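Long-range contacts in replicase polyprotein 1a (Avian infectious bronchitis virus, PDB 3LD1), which is the precursor of several viral non-structural proteins, including nsp2, whose nsp2a part studied here is of uncertain function: residues N247-A252 with G323-Y328; V293-M298 with S342-L347; Q307-P312 with H348-C353; I311-E316 with Y328-G333. The protein carries 3 engineered substitutions. One frame throughout, in Å; residues are numbered along the deposited sequence.

Contact 1: residues N247-A252 with G323-Y328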
loop_
_atom_site.group_PDB
_atom_site.type_symbol
_atom_site.label_atom_id
_atom_site.label_comp_id
_atom_site.label_asym_id
_atom_site.label_seq_id
_atom_site.Cartn_x
_atom_site.Cartn_y
_atom_site.Cartn_z
ATOM N N ASN A 247 14.506 9.598 -22.790
ATOM C CA ASN A 247 15.747 9.900 -22.078
ATOM C C ASN A 247 16.253 11.350 -22.224
ATOM O O ASN A 247 16.071 11.975 -23.263
ATOM C CB ASN A 247 16.805 8.936 -22.535
ATOM C CG ASN A 247 16.646 7.551 -21.906
ATOM O OD1 ASN A 247 15.722 7.304 -21.137
ATOM N ND2 ASN A 247 17.588 6.646 -22.206
ATOM N N GLY A 248 16.877 11.892 -21.174
ATOM C CA GLY A 248 17.125 13.347 -21.044
ATOM C C GLY A 248 18.484 13.606 -20.390
ATOM O O GLY A 248 19.379 12.729 -20.362
ATOM N N PHE A 249 18.651 14.800 -19.835
ATOM C CA PHE A 249 19.966 15.130 -19.280
ATOM C C PHE A 249 20.463 14.159 -18.179
ATOM O O PHE A 249 19.707 13.791 -17.327
ATOM C CB PHE A 249 19.958 16.566 -18.787
ATOM C CG PHE A 249 21.257 16.997 -18.214
ATOM C CD1 PHE A 249 22.288 17.389 -19.048
ATOM C CD2 PHE A 249 21.464 16.974 -16.852
ATOM C CE1 PHE A 249 23.458 17.764 -18.543
ATOM C CE2 PHE A 249 22.673 17.380 -16.316
ATOM C CZ PHE A 249 23.652 17.787 -17.151
ATOM N N MET A 250 21.715 13.720 -18.256
ATOM C CA MET A 250 22.401 12.750 -17.367
ATOM C C MET A 250 21.649 11.450 -17.151
ATOM O O MET A 250 21.833 10.767 -16.131
ATOM C CB MET A 250 22.767 13.367 -16.000
ATOM C CG MET A 250 23.915 14.304 -15.976
ATOM S SD MET A 250 24.347 14.720 -14.294
ATOM C CE MET A 250 25.942 15.471 -14.449
ATOM N N GLY A 251 20.755 11.126 -18.059
ATOM C CA GLY A 251 20.270 9.782 -18.133
ATOM C C GLY A 251 18.972 9.634 -17.421
ATOM O O GLY A 251 18.585 8.530 -17.063
ATOM N N ALA A 252 18.269 10.736 -17.221
ATOM C CA ALA A 252 16.975 10.684 -16.564
ATOM C C ALA A 252 15.851 10.575 -17.577
ATOM O O ALA A 252 16.074 10.759 -18.772
ATOM C CB ALA A 252 16.785 11.932 -15.740
ATOM N N GLY A 323 26.225 21.076 -19.815
ATOM C CA GLY A 323 25.079 20.948 -20.710
ATOM C C GLY A 323 23.953 21.889 -20.288
ATOM O O GLY A 323 22.811 21.525 -20.308
ATOM N N GLY A 324 24.277 23.086 -19.845
ATOM C CA GLY A 324 23.265 24.089 -19.536
ATOM C C GLY A 324 22.567 23.940 -18.214
ATOM O O GLY A 324 21.643 24.705 -17.950
ATOM N N HIS A 325 23.009 22.967 -17.413
ATOM C CA HIS A 325 22.425 22.633 -16.105
ATOM C C HIS A 325 23.442 22.797 -14.989
ATOM O O HIS A 325 24.612 22.305 -15.106
ATOM C CB HIS A 325 22.086 21.145 -16.035
ATOM C CG HIS A 325 20.952 20.745 -16.906
ATOM N ND1 HIS A 325 21.113 20.460 -18.249
ATOM C CD2 HIS A 325 19.635 20.573 -16.633
ATOM C CE1 HIS A 325 19.937 20.151 -18.776
ATOM N NE2 HIS A 325 19.021 20.251 -17.825
ATOM N N LEU A 326 22.980 23.331 -13.864
ATOM C CA LEU A 326 23.818 23.528 -12.692
ATOM C C LEU A 326 24.015 22.194 -12.027
ATOM O O LEU A 326 23.050 21.595 -11.505
ATOM C CB LEU A 326 23.190 24.463 -11.696
ATOM C CG LEU A 326 24.034 25.545 -11.030
ATOM C CD1 LEU A 326 23.464 25.873 -9.648
ATOM C CD2 LEU A 326 25.504 25.231 -10.909
ATOM N N CYS A 327 25.257 21.689 -12.097
ATOM C CA CYS A 327 25.557 20.395 -11.552
ATOM C C CYS A 327 26.529 20.520 -10.386
ATOM O O CYS A 327 27.052 21.590 -10.103
ATOM C CB CYS A 327 26.153 19.495 -12.620
ATOM S SG CYS A 327 25.134 19.085 -14.008
ATOM N N TYR A 328 26.725 19.417 -9.689
ATOM C CA TYR A 328 27.719 19.269 -8.662
ATOM C C TYR A 328 28.828 18.512 -9.316
ATOM O O TYR A 328 28.605 17.565 -10.101
ATOM C CB TYR A 328 27.189 18.376 -7.585
ATOM C CG TYR A 328 28.151 18.108 -6.444
ATOM C CD1 TYR A 328 28.446 19.115 -5.506
ATOM C CD2 TYR A 328 28.757 16.826 -6.286
ATOM C CE1 TYR A 328 29.321 18.861 -4.465
ATOM C CE2 TYR A 328 29.625 16.565 -5.239
ATOM C CZ TYR A 328 29.908 17.583 -4.325
ATOM O OH TYR A 328 30.745 17.352 -3.249
#

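Contact 2: residues V293-M298 with S342-L347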
loop_
_atom_site.group_PDB
_atom_site.type_symbol
_atom_site.label_atom_id
_atom_site.label_comp_id
_atom_site.label_asym_id
_atom_site.label_seq_id
_atom_site.Cartn_x
_atom_site.Cartn_y
_atom_site.Cartn_z
ATOM N N VAL A 293 26.097 17.462 0.450
ATOM C CA VAL A 293 27.418 17.890 0.064
ATOM C C VAL A 293 27.688 19.374 0.432
ATOM O O VAL A 293 26.740 20.092 0.832
ATOM C CB VAL A 293 27.594 17.775 -1.428
ATOM C CG1 VAL A 293 27.636 16.263 -1.894
ATOM C CG2 VAL A 293 26.535 18.673 -2.143
ATOM N N VAL A 294 28.968 19.804 0.278
ATOM C CA VAL A 294 29.357 21.214 0.317
ATOM C C VAL A 294 29.814 21.769 -1.010
ATOM O O VAL A 294 30.681 21.212 -1.642
ATOM C CB VAL A 294 30.581 21.427 1.242
ATOM C CG1 VAL A 294 31.031 22.907 1.236
ATOM C CG2 VAL A 294 30.323 20.844 2.690
ATOM N N VAL A 295 29.320 22.930 -1.405
ATOM C CA VAL A 295 29.694 23.435 -2.673
ATOM C C VAL A 295 30.579 24.576 -2.373
ATOM O O VAL A 295 30.092 25.603 -1.921
ATOM C CB VAL A 295 28.410 23.957 -3.435
ATOM C CG1 VAL A 295 28.663 24.277 -4.925
ATOM C CG2 VAL A 295 27.308 22.947 -3.365
ATOM N N ARG A 296 31.875 24.456 -2.657
ATOM C CA ARG A 296 32.855 25.556 -2.297
ATOM C C ARG A 296 32.647 26.774 -3.115
ATOM O O ARG A 296 32.866 27.867 -2.595
ATOM C CB ARG A 296 34.335 25.148 -2.448
ATOM C CG ARG A 296 34.754 24.036 -1.487
ATOM C CD ARG A 296 35.439 22.877 -2.209
ATOM N NE ARG A 296 36.020 21.937 -1.261
ATOM C CZ ARG A 296 37.309 21.922 -0.873
ATOM N NH1 ARG A 296 38.188 22.811 -1.360
ATOM N NH2 ARG A 296 37.722 21.001 0.001
ATOM N N GLY A 297 32.277 26.606 -4.396
ATOM C CA GLY A 297 32.110 27.731 -5.348
ATOM C C GLY A 297 31.921 27.118 -6.735
ATOM O O GLY A 297 31.834 25.865 -6.913
ATOM N N MET A 298 31.831 27.992 -7.743
ATOM C CA MET A 298 31.640 27.565 -9.158
ATOM C C MET A 298 32.997 27.409 -9.756
ATOM O O MET A 298 33.832 28.265 -9.523
ATOM C CB MET A 298 30.967 28.651 -10.017
ATOM C CG MET A 298 30.452 28.115 -11.366
ATOM S SD MET A 298 28.940 27.075 -11.189
ATOM C CE MET A 298 27.774 28.439 -10.897
ATOM N N SER A 342 20.606 19.528 -6.203
ATOM C CA SER A 342 19.476 20.365 -5.778
ATOM C C SER A 342 19.884 21.018 -4.464
ATOM O O SER A 342 20.115 20.290 -3.473
ATOM C CB SER A 342 18.290 19.446 -5.579
ATOM O OG SER A 342 17.277 20.071 -4.828
ATOM N N GLY A 343 20.025 22.360 -4.434
ATOM C CA GLY A 343 20.505 23.047 -3.209
ATOM C C GLY A 343 21.880 22.436 -2.902
ATOM O O GLY A 343 22.804 22.562 -3.716
ATOM N N ASN A 344 21.989 21.705 -1.774
ATOM C CA ASN A 344 23.206 21.085 -1.238
ATOM C C ASN A 344 23.001 19.590 -1.178
ATOM O O ASN A 344 23.549 18.862 -0.356
ATOM C CB ASN A 344 23.539 21.597 0.169
ATOM C CG ASN A 344 24.210 23.013 0.185
ATOM O OD1 ASN A 344 23.981 23.811 1.078
ATOM N ND2 ASN A 344 25.036 23.289 -0.769
ATOM N N PHE A 345 22.155 19.112 -2.041
ATOM C CA PHE A 345 21.891 17.703 -2.093
ATOM C C PHE A 345 22.399 17.166 -3.497
ATOM O O PHE A 345 22.070 17.719 -4.576
ATOM C CB PHE A 345 20.410 17.477 -1.847
ATOM C CG PHE A 345 20.077 16.060 -1.416
ATOM C CD1 PHE A 345 19.473 15.184 -2.284
ATOM C CD2 PHE A 345 20.371 15.616 -0.134
ATOM C CE1 PHE A 345 19.159 13.857 -1.873
ATOM C CE2 PHE A 345 20.085 14.332 0.263
ATOM C CZ PHE A 345 19.461 13.464 -0.610
ATOM N N ALA A 346 23.233 16.138 -3.479
ATOM C CA ALA A 346 23.741 15.596 -4.722
ATOM C C ALA A 346 23.114 14.246 -4.894
ATOM O O ALA A 346 23.009 13.436 -3.929
ATOM C CB ALA A 346 25.240 15.470 -4.696
ATOM N N LEU A 347 22.657 13.994 -6.097
ATOM C CA LEU A 347 22.053 12.696 -6.383
ATOM C C LEU A 347 23.098 11.724 -6.885
ATOM O O LEU A 347 24.164 12.142 -7.294
ATOM C CB LEU A 347 21.085 12.909 -7.492
ATOM C CG LEU A 347 19.620 13.210 -7.232
ATOM C CD1 LEU A 347 19.219 14.003 -5.920
ATOM C CD2 LEU A 347 19.165 13.890 -8.432
#

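Contact 3: residues Q307-P312 with H348-C353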
loop_
_atom_site.group_PDB
_atom_site.type_symbol
_atom_site.label_atom_id
_atom_site.label_comp_id
_atom_site.label_asym_id
_atom_site.label_seq_id
_atom_site.Cartn_x
_atom_site.Cartn_y
_atom_site.Cartn_z
ATOM N N GLN A 307 28.953 9.419 -19.879
ATOM C CA GLN A 307 29.484 8.168 -19.284
ATOM C C GLN A 307 29.545 8.095 -17.750
ATOM O O GLN A 307 30.072 8.995 -17.083
ATOM C CB GLN A 307 30.839 7.881 -19.884
ATOM C CG GLN A 307 31.871 7.335 -18.955
ATOM C CD GLN A 307 33.214 7.283 -19.653
ATOM O OE1 GLN A 307 33.279 7.154 -20.888
ATOM N NE2 GLN A 307 34.303 7.410 -18.881
ATOM N N LYS A 308 29.037 6.994 -17.221
ATOM C CA LYS A 308 28.698 6.856 -15.797
ATOM C C LYS A 308 29.834 6.210 -15.011
ATOM O O LYS A 308 30.630 5.453 -15.579
ATOM C CB LYS A 308 27.407 6.028 -15.659
ATOM C CG LYS A 308 26.191 6.752 -16.230
ATOM C CD LYS A 308 25.067 5.861 -16.768
ATOM C CE LYS A 308 24.165 6.778 -17.629
ATOM N NZ LYS A 308 22.843 6.220 -18.050
ATOM N N ALA A 309 29.909 6.467 -13.709
ATOM C CA ALA A 309 31.042 5.965 -12.902
ATOM C C ALA A 309 30.690 4.962 -11.829
ATOM O O ALA A 309 31.479 4.018 -11.527
ATOM C CB ALA A 309 31.878 7.114 -12.277
ATOM N N GLU A 310 29.535 5.139 -11.217
ATOM C CA GLU A 310 29.195 4.166 -10.191
ATOM C C GLU A 310 30.236 4.282 -9.116
ATOM O O GLU A 310 30.993 3.327 -8.895
ATOM C CB GLU A 310 29.277 2.722 -10.747
ATOM C CG GLU A 310 28.432 1.785 -9.981
ATOM C CD GLU A 310 27.032 2.344 -9.884
ATOM O OE1 GLU A 310 26.825 3.295 -9.073
ATOM O OE2 GLU A 310 26.151 1.878 -10.654
ATOM N N ILE A 311 30.312 5.449 -8.480
ATOM C CA ILE A 311 31.214 5.618 -7.348
ATOM C C ILE A 311 30.590 6.605 -6.386
ATOM O O ILE A 311 29.717 7.408 -6.780
ATOM C CB ILE A 311 32.682 6.086 -7.740
ATOM C CG1 ILE A 311 32.697 7.465 -8.362
ATOM C CG2 ILE A 311 33.408 5.096 -8.639
ATOM C CD1 ILE A 311 33.068 8.441 -7.372
ATOM N N PRO A 312 31.031 6.540 -5.127
ATOM C CA PRO A 312 30.671 7.477 -4.088
ATOM C C PRO A 312 30.751 8.949 -4.511
ATOM O O PRO A 312 31.753 9.419 -5.097
ATOM C CB PRO A 312 31.687 7.167 -2.986
ATOM C CG PRO A 312 31.885 5.673 -3.101
ATOM C CD PRO A 312 31.892 5.457 -4.607
ATOM N N HIS A 348 22.818 10.428 -6.896
ATOM C CA HIS A 348 23.929 9.552 -7.250
ATOM C C HIS A 348 24.070 9.214 -8.774
ATOM O O HIS A 348 24.684 8.190 -9.117
ATOM C CB HIS A 348 23.909 8.280 -6.412
ATOM C CG HIS A 348 23.844 8.519 -4.943
ATOM N ND1 HIS A 348 23.187 7.663 -4.089
ATOM C CD2 HIS A 348 24.369 9.490 -4.169
ATOM C CE1 HIS A 348 23.313 8.094 -2.846
ATOM N NE2 HIS A 348 24.002 9.219 -2.873
ATOM N N ASP A 349 23.550 10.041 -9.690
ATOM C CA ASP A 349 23.773 9.715 -11.083
ATOM C C ASP A 349 25.113 10.163 -11.643
ATOM O O ASP A 349 25.178 11.019 -12.539
ATOM C CB ASP A 349 22.623 10.169 -11.924
ATOM C CG ASP A 349 21.330 9.637 -11.395
ATOM O OD1 ASP A 349 20.924 10.133 -10.343
ATOM O OD2 ASP A 349 20.741 8.701 -11.982
ATOM N N VAL A 350 26.181 9.549 -11.132
ATOM C CA VAL A 350 27.492 10.079 -11.337
ATOM C C VAL A 350 27.966 9.907 -12.784
ATOM O O VAL A 350 27.948 8.813 -13.297
ATOM C CB VAL A 350 28.504 9.477 -10.340
ATOM C CG1 VAL A 350 29.879 10.152 -10.542
ATOM C CG2 VAL A 350 28.071 9.710 -8.917
ATOM N N HIS A 351 28.374 11.008 -13.430
ATOM C CA HIS A 351 29.035 10.947 -14.738
ATOM C C HIS A 351 30.532 11.361 -14.698
ATOM O O HIS A 351 30.932 12.199 -13.894
ATOM C CB HIS A 351 28.250 11.783 -15.748
ATOM C CG HIS A 351 26.879 11.236 -16.075
ATOM N ND1 HIS A 351 25.891 11.083 -15.128
ATOM C CD2 HIS A 351 26.329 10.826 -17.254
ATOM C CE1 HIS A 351 24.800 10.585 -15.704
ATOM N NE2 HIS A 351 25.046 10.391 -16.988
ATOM N N CYS A 352 31.360 10.796 -15.579
ATOM C CA CYS A 352 32.751 11.186 -15.649
ATOM C C CYS A 352 32.907 12.528 -16.289
ATOM O O CYS A 352 32.125 12.893 -17.198
ATOM C CB CYS A 352 33.527 10.223 -16.501
ATOM S SG CYS A 352 33.414 8.543 -15.955
ATOM N N CYS A 353 33.962 13.218 -15.835
ATOM C CA CYS A 353 34.452 14.474 -16.437
ATOM C C CYS A 353 35.962 14.478 -16.879
ATOM O O CYS A 353 36.798 13.723 -16.350
ATOM C CB CYS A 353 34.225 15.629 -15.424
ATOM S SG CYS A 353 32.439 16.102 -15.158
HETATM O O HOH W 1 26.909 6.494 -11.815
#

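Contact 4: residues I311-E316 with Y328-G333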
loop_
_atom_site.group_PDB
_atom_site.type_symbol
_atom_site.label_atom_id
_atom_site.label_comp_id
_atom_site.label_asym_id
_atom_site.label_seq_id
_atom_site.Cartn_x
_atom_site.Cartn_y
_atom_site.Cartn_z
ATOM N N ILE A 311 30.312 5.449 -8.480
ATOM C CA ILE A 311 31.214 5.618 -7.348
ATOM C C ILE A 311 30.590 6.605 -6.386
ATOM O O ILE A 311 29.717 7.408 -6.780
ATOM C CB ILE A 311 32.682 6.086 -7.740
ATOM C CG1 ILE A 311 32.697 7.465 -8.362
ATOM C CG2 ILE A 311 33.408 5.096 -8.639
ATOM C CD1 ILE A 311 33.068 8.441 -7.372
ATOM N N PRO A 312 31.031 6.540 -5.127
ATOM C CA PRO A 312 30.671 7.477 -4.088
ATOM C C PRO A 312 30.751 8.949 -4.511
ATOM O O PRO A 312 31.753 9.419 -5.097
ATOM C CB PRO A 312 31.687 7.167 -2.986
ATOM C CG PRO A 312 31.885 5.673 -3.101
ATOM C CD PRO A 312 31.892 5.457 -4.607
ATOM N N VAL A 313 29.663 9.651 -4.232
ATOM C CA VAL A 313 29.697 11.054 -4.289
ATOM C C VAL A 313 30.556 11.628 -3.134
ATOM O O VAL A 313 30.290 11.347 -1.986
ATOM C CB VAL A 313 28.278 11.605 -4.244
ATOM C CG1 VAL A 313 28.311 13.141 -4.102
ATOM C CG2 VAL A 313 27.510 11.159 -5.510
ATOM N N GLU A 314 31.564 12.442 -3.441
ATOM C CA GLU A 314 32.348 13.081 -2.430
ATOM C C GLU A 314 31.514 14.184 -1.809
ATOM O O GLU A 314 30.767 14.887 -2.515
ATOM C CB GLU A 314 33.646 13.626 -3.043
ATOM C CG GLU A 314 34.627 12.526 -3.497
ATOM C CD GLU A 314 34.915 11.471 -2.347
ATOM O OE1 GLU A 314 35.432 11.878 -1.271
ATOM O OE2 GLU A 314 34.581 10.256 -2.494
ATOM N N SER A 315 31.668 14.346 -0.495
ATOM C CA SER A 315 30.867 15.291 0.296
ATOM C C SER A 315 31.302 16.776 0.206
ATOM O O SER A 315 30.578 17.668 0.721
ATOM C CB SER A 315 30.811 14.840 1.753
ATOM O OG SER A 315 32.062 15.064 2.377
ATOM N N GLU A 316 32.442 17.048 -0.461
ATOM C CA GLU A 316 32.829 18.434 -0.761
ATOM C C GLU A 316 33.239 18.520 -2.182
ATOM O O GLU A 316 33.965 17.638 -2.678
ATOM C CB GLU A 316 34.041 18.899 0.063
ATOM C CG GLU A 316 33.809 18.932 1.575
ATOM C CD GLU A 316 34.745 19.877 2.270
ATOM O OE1 GLU A 316 35.420 20.718 1.619
ATOM O OE2 GLU A 316 34.787 19.798 3.498
ATOM N N TYR A 328 26.725 19.417 -9.689
ATOM C CA TYR A 328 27.719 19.269 -8.662
ATOM C C TYR A 328 28.828 18.512 -9.316
ATOM O O TYR A 328 28.605 17.565 -10.101
ATOM C CB TYR A 328 27.189 18.376 -7.585
ATOM C CG TYR A 328 28.151 18.108 -6.444
ATOM C CD1 TYR A 328 28.446 19.115 -5.506
ATOM C CD2 TYR A 328 28.757 16.826 -6.286
ATOM C CE1 TYR A 328 29.321 18.861 -4.465
ATOM C CE2 TYR A 328 29.625 16.565 -5.239
ATOM C CZ TYR A 328 29.908 17.583 -4.325
ATOM O OH TYR A 328 30.745 17.352 -3.249
ATOM N N VAL A 329 30.035 18.883 -8.921
ATOM C CA VAL A 329 31.215 18.419 -9.569
ATOM C C VAL A 329 32.201 18.144 -8.402
ATOM O O VAL A 329 32.327 18.936 -7.455
ATOM C CB VAL A 329 31.569 19.518 -10.620
ATOM C CG1 VAL A 329 32.594 20.546 -10.161
ATOM C CG2 VAL A 329 31.848 18.972 -11.879
ATOM N N PHE A 330 32.859 16.992 -8.440
ATOM C CA PHE A 330 33.823 16.653 -7.436
ATOM C C PHE A 330 35.028 15.941 -8.034
ATOM O O PHE A 330 34.923 15.375 -9.091
ATOM C CB PHE A 330 33.173 15.803 -6.344
ATOM C CG PHE A 330 32.651 14.466 -6.789
ATOM C CD1 PHE A 330 31.383 14.347 -7.318
ATOM C CD2 PHE A 330 33.393 13.311 -6.571
ATOM C CE1 PHE A 330 30.856 13.092 -7.656
ATOM C CE2 PHE A 330 32.896 12.024 -6.896
ATOM C CZ PHE A 330 31.633 11.925 -7.453
ATOM N N LYS A 331 36.156 15.975 -7.311
ATOM C CA LYS A 331 37.438 15.330 -7.645
ATOM C C LYS A 331 37.669 14.048 -6.793
ATOM O O LYS A 331 37.383 14.004 -5.607
ATOM C CB LYS A 331 38.560 16.344 -7.386
ATOM C CG LYS A 331 39.856 16.160 -8.194
ATOM C CD LYS A 331 41.026 17.070 -7.715
ATOM C CE LYS A 331 42.355 16.722 -8.522
ATOM N NZ LYS A 331 43.603 17.366 -8.007
ATOM N N SER A 332 38.178 12.998 -7.416
ATOM C CA SER A 332 38.307 11.693 -6.785
ATOM C C SER A 332 39.630 11.060 -7.225
ATOM O O SER A 332 39.706 10.449 -8.315
ATOM C CB SER A 332 37.141 10.809 -7.198
ATOM O OG SER A 332 36.819 9.947 -6.144
ATOM N N GLY A 333 40.667 11.243 -6.394
ATOM C CA GLY A 333 42.011 11.020 -6.848
ATOM C C GLY A 333 42.356 12.082 -7.886
ATOM O O GLY A 333 42.219 13.326 -7.639
HETATM O O HOH W 2 36.409 17.281 -4.408
#

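Contact 1: residues N247-A252 with G323-Y328
The rings of Phe249 and His325 lie face to face, their centroids 3.8 Å apart and their planes only 19° from parallel. The overlap is uneven: ND1 of His325 sits above the centre of the phenyl ring, whereas CG of Phe249 lies nearer the rim of the imidazole. The two side chains run past each other in opposite directions, so the stack also brings CB of His325 over the phenyl face. Phe249 reaches across because its CG is anti to the backbone N (chi1 -180°), which points CG toward His325. A hydrogen bond from His325 ND1 to Gly323 O, 2.9 Å long, restrains the rotation of the imidazole; the oxygen is tilted from the ring plane, and the bond is bent to 138°. At the edge of the phenyl ring, Cys327 makes a sulfur-aromatic contact, with SG 3.7 Å from Phe249 CZ. The same sulfur receives the methyl end of Met250, whose extended chain brings CE to 3.7 Å from Cys327 SG. The result illustrates how a loop without regular structure can be fastened by one stacked ring and a thioether. It follows helix 232-243 and leads into strand 253-255, and it packs on the start of strand 325-332, where His325 also meets the ring of Phe282; Met250 in addition touches Ala338 and Pro340 of strand 335-342.

Contact 2: residues V293-M298 with S342-L347
The carboxamide of Asn344 is the flat group that meets strand 291-298: beyond its nitrogen lies a methyl of Val295, with CG2 3.5 Å from Asn344 ND2, and to one side of the amide plane stands Val293 O, 3.9 Å from Asn344 CG. The asparagine belongs to a type II' beta turn, Ser342 to Phe345, which closes the two-residue hairpin between strands 335-342 and 345-355. Gly343 takes the positive phi (58°) that this turn requires at its second position, and the Ser342 and Phe345 backbones bond to each other in both directions. The hairpin joins its neighbour through the backbone of Asn344, whose O accepts a nearly straight hydrogen bond of 3.0 Å from Val293 N; the donor is tilted 33° from the carbonyl plane. The turn is thus tied to Val293, where strand 291-298 is interrupted, as well as to itself, and Thr291 continues the pairing with Ala346. Val293 and Ala346 face buried surroundings that include Tyr328 and Val313, while Asn344 stays on the surface. One branch of Val293 lies against the hydrogen-bonded carbonyl, CG2 being 3.5 Å from Asn344 O; the other, CG1, meets Ala346 CB at 3.8 Å.

Contact 3: residues Q307-P312 with H348-C353
Lys308 and His351 form an antiparallel, non-hydrogen-bonded pair with CA atoms 4.2 Å apart, flanked by the bonds Cys352 N to Gln307 O (2.7 Å) and Ala309 N to Val350 O (3.1 Å). The first is almost collinear with the carbonyl, at a C=O...N angle of 175°; in the second, the donor stands above the carbonyl plane. Gln307 adds a side-chain bond to the same cysteine: NE2 donates to Cys352 SG at 3.3 Å, with the sulfur close to the amide plane. Lys308 and His351 lie side by side and point the same way, the lysine's CG resting over one face of the imidazole, 4.1 Å from its centroid. The lysine chain stays extended beyond CG (chi3 -165°), leaving CE 3.8 Å from His351 NE2. That ring is held from within its own segment, since His351 ND1 donates to Asp349 O in the ring plane. Apolar contacts continue inward, where Ala309 CB meets Val350 CG1 at 4.0 Å and Ile311 CG1 approaches the same methyl; Ile311 O packs on Val350 CG2. Beyond the strand pairing a water accepts from Glu310 N and donates to Val350 O, an oxygen thus gripped by two conventional donors. Cys352 serves as an acceptor through its sulfur, and with Lys308 NZ 4.8 Å from His351 NE2, a nearby positive charge may disfavour a second proton on the imidazole, an effect Asp349 could temper.

Contact 4: residues I311-E316 with Y328-G333
Phe330 slides its ring beneath the backbone of the crossing loop, so that Glu314 N stands 3.7 Å above the ring plane, offset toward the rim, with Val313 C over the same ring. Its CG lies between the backbone N and the carbonyl carbon (chi1 63°), which sets CG on the side of the loop. At the edge and in the ring plane, Ile311 brings CD1 to 3.6 Å from Phe330 CE2. Glu314 crosses the ring at about a right angle: CG lies 3.4 Å from Phe330 CD2, and the bend beyond it leaves the carboxylate turned 47° from the ring. A second aromatic holds the loop by its polar tip. Tyr328 OH donates to Glu314 O at 2.6 Å, approaching from above the carbonyl plane, while Val313 CG1 rests 3.8 Å from Tyr328 CE2. Farther on, a water spans the two segments, donating to Glu316 O and accepting from Lys331 N; the carboxylate of Glu316 is paired with Arg296 of strand 291-298. Val313 also touches Thr291, Val293, Ala346 and Val350, so the loop gathers side chains from strands 291-298 and 345-355. Five strands, 291-298, 316-322, 325-332, 335-342 and 345-355, pair in a closed circuit; a connection that runs at 111° to residues 328-332 and dips apolar side chains inward is consistent with a loop covering one end of a small beta barrel.

How the contacts relate
All four contacts belong to the strand-rich end of an elongated chain, their centres 32 to 36 Å from the chain's centre. Contact 4 lies between two others, its centre about 10 Å from that of contact 2 and about 9 Å from that of contact 3. Contacts 2 and 3 are about 15 Å apart between centres; contact 1 is nearest contact 3, at about 12 Å. Along the sequence most contacts interleave, while contact 4 is nested inside contact 2. Strand 325-332 serves contacts 1 and 4; strand 345-355 serves 2 and 3. Contact 2 closes the circuit of the curled sheet, contact 3 adds strand 302-308, contact 4 packs a loop on it, and contact 1 joins it to the loop after helix 232-243.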